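Local coordinates for putative flagellar protein FliS (Parabacteroides merdae ATCC 43184, PDB 4YOK) that is of unknown function but, as a DUF3823-family protein, combines an N-terminal transthyretin (prealbumin)-like beta domain with a C-terminal E-set-like beta sandwich, at residues K179-V185 with S198-K204; N148-R152 with E174-A178; M116-I122 with V134-L138; L25-G29 with F143-N148; G75-N79 with V98-F102. The contacts are given in a common frame with arbitrary orientation. Residues are numbered along the deposited sequence.

Contact 1 (K179-V185 with S198-K204)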
# COMPACT_ATOMS: atom_id res chain seq x y z
N LYS A 179 -3.30 -3.37 -24.24
CA LYS A 179 -3.75 -2.09 -24.81
C LYS A 179 -3.39 -0.94 -23.87
O LYS A 179 -3.26 0.20 -24.31
CB LYS A 179 -5.24 -2.09 -25.12
CG LYS A 179 -5.59 -3.03 -26.26
CD LYS A 179 -7.05 -2.91 -26.67
CE LYS A 179 -7.48 -4.09 -27.51
NZ LYS A 179 -8.94 -4.06 -27.78
N ALA A 180 -3.25 -1.24 -22.59
CA ALA A 180 -2.83 -0.27 -21.57
C ALA A 180 -1.80 -0.95 -20.72
O ALA A 180 -1.90 -2.16 -20.52
CB ALA A 180 -4.02 0.18 -20.73
N LEU A 181 -0.80 -0.20 -20.24
CA LEU A 181 0.25 -0.80 -19.42
C LEU A 181 0.59 0.10 -18.26
O LEU A 181 0.81 1.31 -18.43
CB LEU A 181 1.51 -1.08 -20.29
CG LEU A 181 2.58 -2.00 -19.69
CD1 LEU A 181 2.08 -3.46 -19.61
CD2 LEU A 181 3.88 -1.91 -20.50
N TYR A 182 0.62 -0.49 -17.06
CA TYR A 182 0.88 0.23 -15.81
C TYR A 182 2.07 -0.39 -15.09
O TYR A 182 2.23 -1.61 -15.12
CB TYR A 182 -0.36 0.19 -14.91
CG TYR A 182 -1.58 0.87 -15.50
CD1 TYR A 182 -2.38 0.22 -16.43
CD2 TYR A 182 -1.96 2.15 -15.09
CE1 TYR A 182 -3.52 0.84 -16.96
CE2 TYR A 182 -3.10 2.77 -15.61
CZ TYR A 182 -3.88 2.10 -16.53
OH TYR A 182 -5.02 2.69 -17.05
N ALA A 183 2.92 0.43 -14.47
CA ALA A 183 4.11 -0.06 -13.78
C ALA A 183 4.06 0.30 -12.31
O ALA A 183 3.42 1.28 -11.92
CB ALA A 183 5.38 0.52 -14.41
N ARG A 184 4.77 -0.49 -11.50
CA ARG A 184 4.87 -0.24 -10.06
C ARG A 184 6.11 -0.93 -9.52
O ARG A 184 6.56 -1.94 -10.08
CB ARG A 184 3.60 -0.74 -9.32
CG ARG A 184 3.28 0.04 -8.05
CD ARG A 184 2.03 -0.53 -7.36
NE ARG A 184 1.46 0.39 -6.36
CZ ARG A 184 0.56 0.04 -5.44
NH1 ARG A 184 0.11 -1.21 -5.38
NH2 ARG A 184 0.12 0.93 -4.56
N VAL A 185 6.63 -0.44 -8.40
CA VAL A 185 7.72 -1.15 -7.74
C VAL A 185 7.28 -1.42 -6.30
O VAL A 185 6.47 -0.66 -5.75
CB VAL A 185 9.12 -0.50 -7.83
CG1 VAL A 185 9.65 -0.54 -9.27
CG2 VAL A 185 9.13 0.91 -7.26
N SER A 198 5.53 1.99 -4.78
CA SER A 198 5.53 3.30 -5.42
C SER A 198 4.08 3.58 -5.86
O SER A 198 3.29 2.64 -5.90
CB SER A 198 6.44 3.26 -6.65
OG SER A 198 5.91 2.42 -7.67
N PRO A 199 3.71 4.81 -6.27
CA PRO A 199 2.41 4.96 -6.96
C PRO A 199 2.42 4.14 -8.26
O PRO A 199 3.50 3.81 -8.77
CB PRO A 199 2.37 6.46 -7.32
CG PRO A 199 3.40 7.10 -6.47
CD PRO A 199 4.47 6.08 -6.28
N VAL A 200 1.24 3.81 -8.78
CA VAL A 200 1.14 3.13 -10.07
C VAL A 200 1.35 4.20 -11.13
O VAL A 200 0.77 5.28 -11.01
CB VAL A 200 -0.24 2.43 -10.21
CG1 VAL A 200 -0.47 1.86 -11.62
CG2 VAL A 200 -0.41 1.35 -9.15
N VAL A 201 2.19 3.92 -12.14
CA VAL A 201 2.52 4.82 -13.25
C VAL A 201 1.99 4.22 -14.56
O VAL A 201 2.39 3.11 -14.92
CB VAL A 201 4.07 5.05 -13.31
CG1 VAL A 201 4.47 5.91 -14.51
CG2 VAL A 201 4.58 5.69 -12.01
N ARG A 202 1.14 4.97 -15.30
CA ARG A 202 0.66 4.52 -16.59
C ARG A 202 1.75 4.75 -17.65
O ARG A 202 2.21 5.89 -17.83
CB ARG A 202 -0.67 5.20 -17.00
CG ARG A 202 -1.23 4.55 -18.23
CD ARG A 202 -2.60 5.06 -18.61
NE ARG A 202 -3.04 4.43 -19.84
CZ ARG A 202 -4.24 4.61 -20.39
NH1 ARG A 202 -5.13 5.41 -19.82
NH2 ARG A 202 -4.56 3.99 -21.52
N LEU A 203 2.17 3.69 -18.34
CA LEU A 203 3.22 3.79 -19.37
C LEU A 203 2.63 3.85 -20.77
O LEU A 203 3.27 4.41 -21.67
CB LEU A 203 4.22 2.62 -19.27
CG LEU A 203 4.96 2.44 -17.94
CD1 LEU A 203 5.89 1.26 -18.02
CD2 LEU A 203 5.75 3.69 -17.56
N LYS A 204 1.42 3.29 -20.97
CA LYS A 204 0.71 3.33 -22.25
C LYS A 204 -0.79 3.08 -22.02
O LYS A 204 -1.15 2.58 -20.94
CB LYS A 204 1.30 2.37 -23.30
CG LYS A 204 0.95 0.89 -23.14
CD LYS A 204 1.31 0.06 -24.38
CE LYS A 204 2.75 -0.39 -24.39
NZ LYS A 204 3.06 -1.19 -25.61
OXT LYS A 204 -1.60 3.46 -22.89
O HOH W 1 -4.01 2.81 -23.98

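Contact 2 (N148-R152 with E174-A178)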
# COMPACT_ATOMS: atom_id res chain seq x y z
N ASN A 148 -1.47 -9.23 -8.23
CA ASN A 148 -2.19 -8.72 -9.39
C ASN A 148 -1.26 -8.05 -10.34
O ASN A 148 -0.95 -6.88 -10.19
CB ASN A 148 -3.28 -7.75 -8.96
CG ASN A 148 -4.33 -8.40 -8.12
OD1 ASN A 148 -4.18 -8.54 -6.90
ND2 ASN A 148 -5.37 -8.89 -8.78
N ASN A 149 -0.81 -8.79 -11.34
CA ASN A 149 0.10 -8.25 -12.33
C ASN A 149 0.16 -9.17 -13.54
O ASN A 149 -0.23 -10.34 -13.46
CB ASN A 149 1.50 -8.08 -11.70
CG ASN A 149 2.11 -9.39 -11.23
OD1 ASN A 149 2.52 -10.20 -12.06
ND2 ASN A 149 2.19 -9.63 -9.91
N LEU A 150 0.72 -8.65 -14.64
CA LEU A 150 0.97 -9.35 -15.89
C LEU A 150 2.43 -9.82 -15.95
O LEU A 150 2.77 -10.75 -16.69
CB LEU A 150 0.67 -8.35 -17.01
CG LEU A 150 0.46 -8.90 -18.39
CD1 LEU A 150 -0.90 -9.55 -18.50
CD2 LEU A 150 0.56 -7.79 -19.41
N TYR A 151 3.31 -9.14 -15.20
CA TYR A 151 4.74 -9.43 -15.16
C TYR A 151 5.28 -9.04 -13.80
O TYR A 151 4.93 -7.96 -13.29
CB TYR A 151 5.50 -8.65 -16.26
CG TYR A 151 7.01 -8.82 -16.20
CD1 TYR A 151 7.63 -9.87 -16.86
CD2 TYR A 151 7.80 -7.95 -15.46
CE1 TYR A 151 9.01 -10.06 -16.79
CE2 TYR A 151 9.19 -8.12 -15.39
CZ TYR A 151 9.79 -9.19 -16.04
OH TYR A 151 11.15 -9.39 -15.98
N ARG A 152 6.15 -9.89 -13.23
CA ARG A 152 6.78 -9.65 -11.95
C ARG A 152 8.18 -10.20 -12.00
O ARG A 152 8.37 -11.33 -12.45
CB ARG A 152 5.97 -10.32 -10.80
CG ARG A 152 6.69 -10.25 -9.43
CD ARG A 152 5.82 -10.80 -8.30
NE ARG A 152 6.63 -11.15 -7.13
CZ ARG A 152 6.16 -11.79 -6.06
NH1 ARG A 152 4.87 -12.10 -5.98
NH2 ARG A 152 6.98 -12.13 -5.07
N GLU A 174 2.22 -11.14 -23.59
CA GLU A 174 1.14 -10.44 -22.88
C GLU A 174 1.41 -8.93 -22.79
O GLU A 174 0.49 -8.14 -22.98
CB GLU A 174 0.93 -11.04 -21.47
CG GLU A 174 0.23 -12.40 -21.50
CD GLU A 174 -1.09 -12.44 -22.24
OE1 GLU A 174 -2.03 -11.71 -21.84
OE2 GLU A 174 -1.18 -13.18 -23.25
N ILE A 175 2.69 -8.54 -22.55
CA ILE A 175 3.08 -7.12 -22.48
C ILE A 175 2.87 -6.45 -23.88
O ILE A 175 2.26 -5.39 -23.97
CB ILE A 175 4.56 -6.97 -21.97
CG1 ILE A 175 4.64 -7.34 -20.46
CG2 ILE A 175 5.08 -5.51 -22.21
CD1 ILE A 175 6.02 -7.66 -19.93
N VAL A 176 3.34 -7.11 -24.95
CA VAL A 176 3.25 -6.63 -26.34
C VAL A 176 1.75 -6.46 -26.73
O VAL A 176 1.39 -5.46 -27.35
CB VAL A 176 4.01 -7.58 -27.31
CG1 VAL A 176 3.89 -7.10 -28.76
CG2 VAL A 176 5.48 -7.71 -26.91
N LYS A 177 0.89 -7.40 -26.30
CA LYS A 177 -0.57 -7.41 -26.58
C LYS A 177 -1.38 -6.40 -25.78
O LYS A 177 -2.50 -6.07 -26.18
CB LYS A 177 -1.13 -8.80 -26.26
CG LYS A 177 -0.99 -9.84 -27.36
CD LYS A 177 -1.08 -11.29 -26.83
CE LYS A 177 -2.39 -11.63 -26.13
NZ LYS A 177 -2.50 -13.08 -25.84
N ALA A 178 -0.89 -6.00 -24.61
CA ALA A 178 -1.61 -5.11 -23.68
C ALA A 178 -2.01 -3.77 -24.34
O ALA A 178 -1.16 -3.11 -24.91
CB ALA A 178 -0.74 -4.86 -22.46

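Contact 3 (M116-I122 with V134-L138)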
# COMPACT_ATOMS: atom_id res chain seq x y z
N MSE A 116 12.17 -3.66 -18.62
CA MSE A 116 11.56 -2.72 -17.72
C MSE A 116 12.71 -2.14 -16.92
O MSE A 116 13.45 -2.91 -16.28
CB MSE A 116 10.51 -3.35 -16.81
CG MSE A 116 10.07 -2.38 -15.73
SE MSE A 116 8.68 -3.13 -14.63
CE MSE A 116 8.44 -1.61 -13.52
N ASN A 117 12.89 -0.83 -17.01
CA ASN A 117 13.94 -0.07 -16.31
C ASN A 117 13.31 0.67 -15.15
O ASN A 117 12.26 1.30 -15.30
CB ASN A 117 14.64 0.88 -17.29
CG ASN A 117 15.29 0.14 -18.44
OD1 ASN A 117 16.05 -0.80 -18.24
ND2 ASN A 117 14.99 0.51 -19.67
N ALA A 118 13.91 0.54 -13.96
CA ALA A 118 13.41 1.18 -12.75
C ALA A 118 14.57 1.74 -11.94
O ALA A 118 15.49 1.01 -11.56
CB ALA A 118 12.60 0.17 -11.91
N SER A 119 14.57 3.07 -11.77
CA SER A 119 15.55 3.75 -10.93
C SER A 119 14.76 4.42 -9.83
O SER A 119 13.74 5.04 -10.12
CB SER A 119 16.35 4.77 -11.74
OG SER A 119 17.24 4.07 -12.59
N PHE A 120 15.18 4.26 -8.56
CA PHE A 120 14.47 4.84 -7.42
C PHE A 120 15.34 4.78 -6.19
O PHE A 120 16.43 4.19 -6.22
CB PHE A 120 13.10 4.16 -7.17
CG PHE A 120 13.15 2.65 -7.03
CD1 PHE A 120 13.15 1.83 -8.15
CD2 PHE A 120 13.10 2.05 -5.78
CE1 PHE A 120 13.19 0.44 -8.02
CE2 PHE A 120 13.11 0.66 -5.65
CZ PHE A 120 13.20 -0.14 -6.77
N MSE A 121 14.88 5.43 -5.13
CA MSE A 121 15.56 5.45 -3.84
C MSE A 121 14.75 4.67 -2.81
O MSE A 121 13.53 4.81 -2.74
CB MSE A 121 15.73 6.90 -3.36
CG MSE A 121 16.78 7.64 -4.14
SE MSE A 121 18.40 7.68 -3.09
CE MSE A 121 17.71 8.78 -1.56
N ILE A 122 15.44 3.86 -2.01
CA ILE A 122 14.84 3.12 -0.90
C ILE A 122 15.42 3.72 0.35
O ILE A 122 16.64 3.65 0.57
CB ILE A 122 15.05 1.58 -0.96
CG1 ILE A 122 14.38 0.98 -2.21
CG2 ILE A 122 14.51 0.93 0.35
CD1 ILE A 122 14.87 -0.47 -2.53
N VAL A 134 12.72 -6.82 -3.53
CA VAL A 134 12.28 -5.69 -4.33
C VAL A 134 11.60 -6.29 -5.57
O VAL A 134 12.12 -7.24 -6.16
CB VAL A 134 13.46 -4.74 -4.65
CG1 VAL A 134 13.02 -3.62 -5.57
CG2 VAL A 134 14.05 -4.17 -3.36
N MSE A 135 10.46 -5.73 -5.95
CA MSE A 135 9.68 -6.28 -7.06
C MSE A 135 9.40 -5.22 -8.12
O MSE A 135 9.01 -4.10 -7.80
CB MSE A 135 8.33 -6.85 -6.56
CG MSE A 135 8.50 -7.96 -5.52
SE MSE A 135 6.79 -8.39 -4.72
CE MSE A 135 6.80 -6.86 -3.40
N LEU A 136 9.63 -5.60 -9.38
CA LEU A 136 9.33 -4.80 -10.57
C LEU A 136 8.08 -5.40 -11.15
O LEU A 136 8.04 -6.61 -11.39
CB LEU A 136 10.52 -4.81 -11.55
CG LEU A 136 11.47 -3.61 -11.46
CD1 LEU A 136 12.06 -3.44 -10.07
CD2 LEU A 136 12.53 -3.65 -12.54
N LEU A 137 7.01 -4.59 -11.29
CA LEU A 137 5.70 -5.08 -11.72
C LEU A 137 5.12 -4.32 -12.88
O LEU A 137 5.29 -3.09 -12.98
CB LEU A 137 4.70 -4.96 -10.54
CG LEU A 137 5.12 -5.57 -9.20
CD1 LEU A 137 4.30 -4.99 -8.04
CD2 LEU A 137 5.03 -7.09 -9.24
N LEU A 138 4.40 -5.04 -13.75
CA LEU A 138 3.62 -4.46 -14.84
C LEU A 138 2.22 -5.04 -14.78
O LEU A 138 2.05 -6.21 -14.42
CB LEU A 138 4.23 -4.69 -16.24
CG LEU A 138 5.58 -4.02 -16.52
CD1 LEU A 138 6.24 -4.63 -17.77
CD2 LEU A 138 5.43 -2.50 -16.70

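Contact 4 (L25-G29 with F143-N148)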
# COMPACT_ATOMS: atom_id res chain seq x y z
N LEU A 25 -0.02 1.07 -1.26
CA LEU A 25 -0.14 -0.30 -0.75
C LEU A 25 -0.80 -1.27 -1.72
O LEU A 25 -1.32 -0.85 -2.76
CB LEU A 25 -1.01 -0.23 0.53
CG LEU A 25 -0.50 0.72 1.66
CD1 LEU A 25 -1.56 0.95 2.70
CD2 LEU A 25 0.75 0.16 2.32
N ARG A 26 -0.88 -2.54 -1.33
CA ARG A 26 -1.65 -3.51 -2.10
C ARG A 26 -3.10 -3.27 -1.72
O ARG A 26 -3.46 -3.42 -0.53
CB ARG A 26 -1.21 -4.95 -1.80
CG ARG A 26 -2.18 -5.95 -2.47
CD ARG A 26 -1.69 -7.39 -2.48
NE ARG A 26 -2.76 -8.23 -3.04
CZ ARG A 26 -3.12 -9.43 -2.60
NH1 ARG A 26 -2.45 -10.01 -1.61
NH2 ARG A 26 -4.14 -10.07 -3.16
N GLY A 27 -3.88 -2.83 -2.69
CA GLY A 27 -5.28 -2.47 -2.45
C GLY A 27 -6.28 -3.50 -2.88
O GLY A 27 -7.44 -3.17 -3.09
N THR A 28 -5.84 -4.76 -3.05
CA THR A 28 -6.70 -5.87 -3.51
C THR A 28 -6.66 -7.04 -2.53
O THR A 28 -5.71 -7.15 -1.75
CB THR A 28 -6.23 -6.38 -4.88
OG1 THR A 28 -4.87 -6.82 -4.76
CG2 THR A 28 -6.39 -5.33 -6.01
N GLY A 29 -7.64 -7.95 -2.65
CA GLY A 29 -7.70 -9.21 -1.90
C GLY A 29 -7.69 -9.09 -0.39
O GLY A 29 -7.30 -10.04 0.29
N PHE A 143 -4.71 -1.60 -11.43
CA PHE A 143 -4.29 -2.34 -10.22
C PHE A 143 -3.02 -3.12 -10.48
O PHE A 143 -2.97 -3.95 -11.40
CB PHE A 143 -5.41 -3.30 -9.74
CG PHE A 143 -6.61 -2.56 -9.19
CD1 PHE A 143 -6.62 -2.09 -7.88
CD2 PHE A 143 -7.72 -2.32 -9.99
CE1 PHE A 143 -7.72 -1.40 -7.37
CE2 PHE A 143 -8.82 -1.62 -9.49
CZ PHE A 143 -8.82 -1.17 -8.18
N ALA A 144 -1.98 -2.88 -9.67
CA ALA A 144 -0.71 -3.61 -9.80
C ALA A 144 -0.16 -3.89 -8.43
O ALA A 144 -0.01 -2.96 -7.64
CB ALA A 144 0.30 -2.81 -10.63
N ASP A 145 0.12 -5.16 -8.12
CA ASP A 145 0.72 -5.53 -6.84
C ASP A 145 1.41 -6.90 -6.98
O ASP A 145 1.48 -7.43 -8.09
CB ASP A 145 -0.30 -5.48 -5.68
CG ASP A 145 -1.54 -6.31 -5.92
OD1 ASP A 145 -1.42 -7.55 -6.01
OD2 ASP A 145 -2.66 -5.72 -5.93
N ASP A 146 1.95 -7.45 -5.87
CA ASP A 146 2.69 -8.71 -5.91
C ASP A 146 1.85 -9.91 -6.41
O ASP A 146 2.43 -10.88 -6.91
CB ASP A 146 3.32 -9.03 -4.53
CG ASP A 146 2.39 -9.04 -3.34
OD1 ASP A 146 1.17 -8.90 -3.52
OD2 ASP A 146 2.90 -9.14 -2.20
N VAL A 147 0.49 -9.82 -6.33
CA VAL A 147 -0.42 -10.90 -6.78
C VAL A 147 -1.06 -10.49 -8.11
O VAL A 147 -1.21 -11.33 -8.99
CB VAL A 147 -1.50 -11.24 -5.71
CG1 VAL A 147 -2.52 -12.27 -6.21
CG2 VAL A 147 -0.86 -11.71 -4.41
N ASN A 148 -1.47 -9.23 -8.23
CA ASN A 148 -2.19 -8.72 -9.39
C ASN A 148 -1.26 -8.05 -10.34
O ASN A 148 -0.95 -6.88 -10.19
CB ASN A 148 -3.28 -7.75 -8.96
CG ASN A 148 -4.33 -8.40 -8.12
OD1 ASN A 148 -4.18 -8.54 -6.90
ND2 ASN A 148 -5.37 -8.89 -8.78
O HOH W 2 0.27 -9.68 -0.95
O HOH W 3 -2.92 -3.10 -5.40

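Contact 5 (G75-N79 with V98-F102)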
# COMPACT_ATOMS: atom_id res chain seq x y z
N GLY A 75 0.65 -5.09 7.50
CA GLY A 75 1.08 -3.88 6.81
C GLY A 75 2.59 -3.69 6.79
O GLY A 75 3.30 -4.20 7.66
N PRO A 76 3.10 -2.88 5.83
CA PRO A 76 4.57 -2.67 5.74
C PRO A 76 5.06 -1.61 6.75
O PRO A 76 5.75 -0.63 6.39
CB PRO A 76 4.73 -2.18 4.30
CG PRO A 76 3.46 -1.40 4.03
CD PRO A 76 2.38 -2.22 4.72
N TRP A 77 4.67 -1.78 8.02
CA TRP A 77 5.00 -0.83 9.08
C TRP A 77 5.18 -1.54 10.41
O TRP A 77 4.75 -2.69 10.56
CB TRP A 77 3.93 0.28 9.18
CG TRP A 77 2.50 -0.21 9.26
CD1 TRP A 77 1.90 -0.90 10.28
CD2 TRP A 77 1.51 -0.08 8.23
NE1 TRP A 77 0.59 -1.21 9.94
CE2 TRP A 77 0.31 -0.65 8.72
CE3 TRP A 77 1.50 0.53 6.96
CZ2 TRP A 77 -0.88 -0.65 7.98
CZ3 TRP A 77 0.33 0.53 6.23
CH2 TRP A 77 -0.85 -0.04 6.74
N VAL A 78 5.84 -0.86 11.38
CA VAL A 78 6.10 -1.38 12.73
C VAL A 78 4.76 -1.82 13.33
O VAL A 78 3.77 -1.11 13.22
CB VAL A 78 6.82 -0.35 13.66
CG1 VAL A 78 7.18 -0.97 15.01
CG2 VAL A 78 8.06 0.24 13.00
N ASN A 79 4.76 -2.96 14.01
CA ASN A 79 3.58 -3.49 14.69
C ASN A 79 3.42 -2.78 16.05
O ASN A 79 3.55 -3.40 17.11
CB ASN A 79 3.70 -5.02 14.84
CG ASN A 79 2.41 -5.67 15.22
OD1 ASN A 79 1.33 -5.17 14.91
ND2 ASN A 79 2.50 -6.81 15.90
N VAL A 98 1.41 5.96 10.71
CA VAL A 98 2.11 4.70 10.99
C VAL A 98 3.62 4.91 10.78
O VAL A 98 4.04 5.98 10.30
CB VAL A 98 1.55 3.54 10.14
CG1 VAL A 98 0.06 3.31 10.43
CG2 VAL A 98 1.82 3.78 8.63
N THR A 99 4.44 3.89 11.12
CA THR A 99 5.89 3.98 10.91
C THR A 99 6.31 2.90 9.92
O THR A 99 6.53 1.76 10.34
CB THR A 99 6.69 3.88 12.22
OG1 THR A 99 6.13 4.80 13.17
CG2 THR A 99 8.18 4.19 11.99
N PRO A 100 6.39 3.24 8.62
CA PRO A 100 6.80 2.23 7.62
C PRO A 100 8.24 1.77 7.85
O PRO A 100 9.03 2.54 8.38
CB PRO A 100 6.68 2.96 6.28
CG PRO A 100 5.89 4.22 6.56
CD PRO A 100 6.14 4.55 8.00
N TYR A 101 8.58 0.53 7.44
CA TYR A 101 9.97 0.04 7.54
C TYR A 101 10.84 0.80 6.54
O TYR A 101 11.94 1.23 6.86
CB TYR A 101 10.01 -1.47 7.24
CG TYR A 101 9.31 -2.30 8.28
CD1 TYR A 101 9.79 -2.35 9.59
CD2 TYR A 101 8.12 -2.97 7.99
CE1 TYR A 101 9.11 -3.06 10.58
CE2 TYR A 101 7.47 -3.74 8.96
CZ TYR A 101 7.98 -3.78 10.25
OH TYR A 101 7.34 -4.50 11.23
N PHE A 102 10.30 0.97 5.32
CA PHE A 102 10.95 1.63 4.19
C PHE A 102 10.00 2.55 3.44
O PHE A 102 8.79 2.35 3.45
CB PHE A 102 11.48 0.58 3.17
CG PHE A 102 12.51 -0.35 3.77
CD1 PHE A 102 13.83 0.06 3.93
CD2 PHE A 102 12.15 -1.62 4.22
CE1 PHE A 102 14.78 -0.77 4.54
CE2 PHE A 102 13.11 -2.47 4.82
CZ PHE A 102 14.40 -2.02 4.99
O HOH W 4 7.61 -0.04 4.35
O HOH W 5 3.39 1.65 12.70
O HOH W 6 7.35 -4.56 13.95

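Contact 1 (K179-V185 with S198-K204)
S198, in the last strand (196-202) of this antiparallel hairpin, meets V185 twice: S198 N donates to V185 O (3.0 Å), while V185 N donates to S198 OG (3.0 Å), so the serine hydroxyl takes a place normally held by a backbone carbonyl. The carbonyl, S198 O, instead accepts from R184 NE (2.9 Å). P199 turns outward. V200 then lays CG2 over one face of the R184 guanidinium (3.5 Å from NE) and brings CG1 to 3.7 Å from Y182 CB. V201 forms the regular hydrogen-bonded pair with A183, the bonds A183 N to V201 O and V201 N to A183 O measuring 2.8 and 2.9 Å. R202 is the non-hydrogen-bonded partner of Y182; its CG sits 4.1 Å from the ring centroid, 26° off the normal, a CH-pi contact. L203 N and K204 N both donate to L181 O (2.7 and 3.3 Å), the signature of a classic beta bulge. At the chain end, K204 O accepts from L181 N (2.9 Å) and R202 NE (2.9 Å), and a water bridges K179 O and K204 OXT (2.7 Å to each). R202 NH2 adds a salt bridge to K204 OXT (3.3 Å), whose hydrogen bond is weak. The C-terminal carboxylate thus acts as a strand carbonyl, with its charge met by R202, and backbone hydrogen bonding to 179-185 continues to the final residue.

Contact 2 (N148-R152 with E174-A178)
This is a small, apolar packing contact, 202 Å² in all, in which the single-turn helix 173-177 lies against the start of edge strand 151-155 in the C-terminal domain. No hydrogen bond crosses it. L150 supplies the largest share of the surface: its CD2 lies 3.6 Å from E174 O, 4.2 Å from I175 CG1 and 4.4 Å from A178 CB, while its CG is 3.8 Å from E174 CB. Backbone geometry explains why two consecutive residues can reach the helix, since L150 and Y151 both face L138 of strand 131-139 in a classic beta bulge, and both CA-to-CB bonds point toward the helix segment 174-178. Y151 CB accordingly reaches I175 CD1 at 3.8 Å, although the end of the side chain leads away from the helix; it also touches I169 and N172. On the helix, the K177 NZ to E174 OE2 salt bridge (2.9 Å) spans one turn. A178 is where helical backbone angles end, its N bonding to I175 O at 3.3 Å and weakly to E174 O at 3.0 Å.

Contact 3 (M116-I122 with V134-L138)
Alternate residues of strands 116-122 and 134-138 point their side chains into the space between two sheets. The strand axes approach to 8.6 Å at 132°, and no hydrogen bond passes between them, so this is face-to-face packing and not pairing within a sheet. M116, a selenomethionine, is fully extended (chi1, chi2 and chi3 all t), which carries its SE to 4.0 Å from L136 CB and 3.7 Å from L138 CG, and its CE to 3.5 Å from L137 O. L136 has a chi1 of -97°, between wells, with chi2 p; in this conformation its CD2 lies 3.9 Å from A118 CB and also 3.9 Å from M116 O. L138 adopts the ordinary m,t rotamer. Toward the other end F120 takes chi1 p, and its ring presents an edge to V134: F120 CZ is 3.7 Å from V134 CG1. V134, with chi1 t, offers its other methyl to I122, whose m,t rotamer sets CD1 3.9 Å from V134 CG2. All eight touching residues are buried, as expected for the core of a beta sandwich. Strand 115-124 is the middle one of a three-stranded sheet, between 102-111 and 161-168, while strand 131-139 lies between 151-155 and 182-189 in the opposing sheet; L165 also packs on L136, and V163 on F120 and I122.

Contact 4 (L25-G29 with F143-N148)
The CA-to-CB bond of L25 points away from 143-148, and its side chain packs on V51 and P76 of its own domain, but its carbonyl accepts from R184 NH2. R26 reaches across to the C-terminal domain: its extended side chain brings NE to 3.3 Å from D145 OD1, a salt bridge, and V147 CG2 covers one face of the guanidinium, 3.6 Å from NH1. A water accepts from R26 NH1 and donates to D146 OD1, at 2.8 Å each. The receiving carboxylate is also held by its own loop: D145 OD1 takes V147 N (3.0 Å) in an Asx turn and N148 N (2.8 Å) in an Asx motif, while D145 N bonds to N148 O at 2.9 Å. G27 N reaches the same aspartate through a second water, 2.9 Å from that nitrogen and 2.7 Å from D145 OD2. T28 OG1 donates to D145 OD2 (2.7 Å) and accepts from R26 NE (3.1 Å), and T28 CG2 packs 3.7 Å from F143 CD1.

Contact 5 (G75-N79 with V98-F102)
Two backbone hydrogen bonds hold these loops around a single bridge between W77 and P100, whose CA atoms are 3.8 Å apart: V78 N donates to T99 O (2.9 Å, 165°) and Y101 N to P76 O (3.2 Å, 155°). P76 O also receives a 2.8 Å bond from a water that accepts from F102 N (3.0 Å), plus a CA-H...O contact from P100 CA (3.3 Å). A second water donates to V78 O (2.8 Å) and accepts from T99 N (2.9 Å). A third accepts from N79 N (3.0 Å) and bonds to Y101 OH (2.7 Å). The N79 side chain is satisfied within its own loop region, OD1 by G73 N and ND2 by D72 OD1. P76 centres an inverse gamma turn, closed by a weak W77 N to G75 O bond (2.8 Å). V98 CB sits over the five-membered ring of W77, 4.2 Å from its centroid, and V98 CG2 is 3.7 Å from W77 CE3. Segment 98-102 leads from strand 92-97 into strand 102-111 and so links the two domains; W77 and V98 pack on V16 and T70 of the N-terminal domain, Y101 and F102 on A189 of the C-terminal one.

How the contacts relate
Contacts 1, 2 and 3 belong to the C-terminal sandwich and meet on strand 131-139: R184 O is 2.9 Å from L137 N and L150 N is 2.8 Å from L138 O, both probable hydrogen bonds. Contacts 4 and 5 lie where the domains meet, their centres about 17 Å apart, and touch through L25 CD2 and P76 CG (3.6 Å). R184 ties contact 1 to contact 4, with NH1 and NH2 each 2.9 Å from A144 O and L25 O, respectively. Contact 5 reaches contact 3 through F102 CD1 and I122 CG2 (3.7 Å). No active site is known; the bound magnesium ion is about 7 Å from the T99 side chain in contact 5.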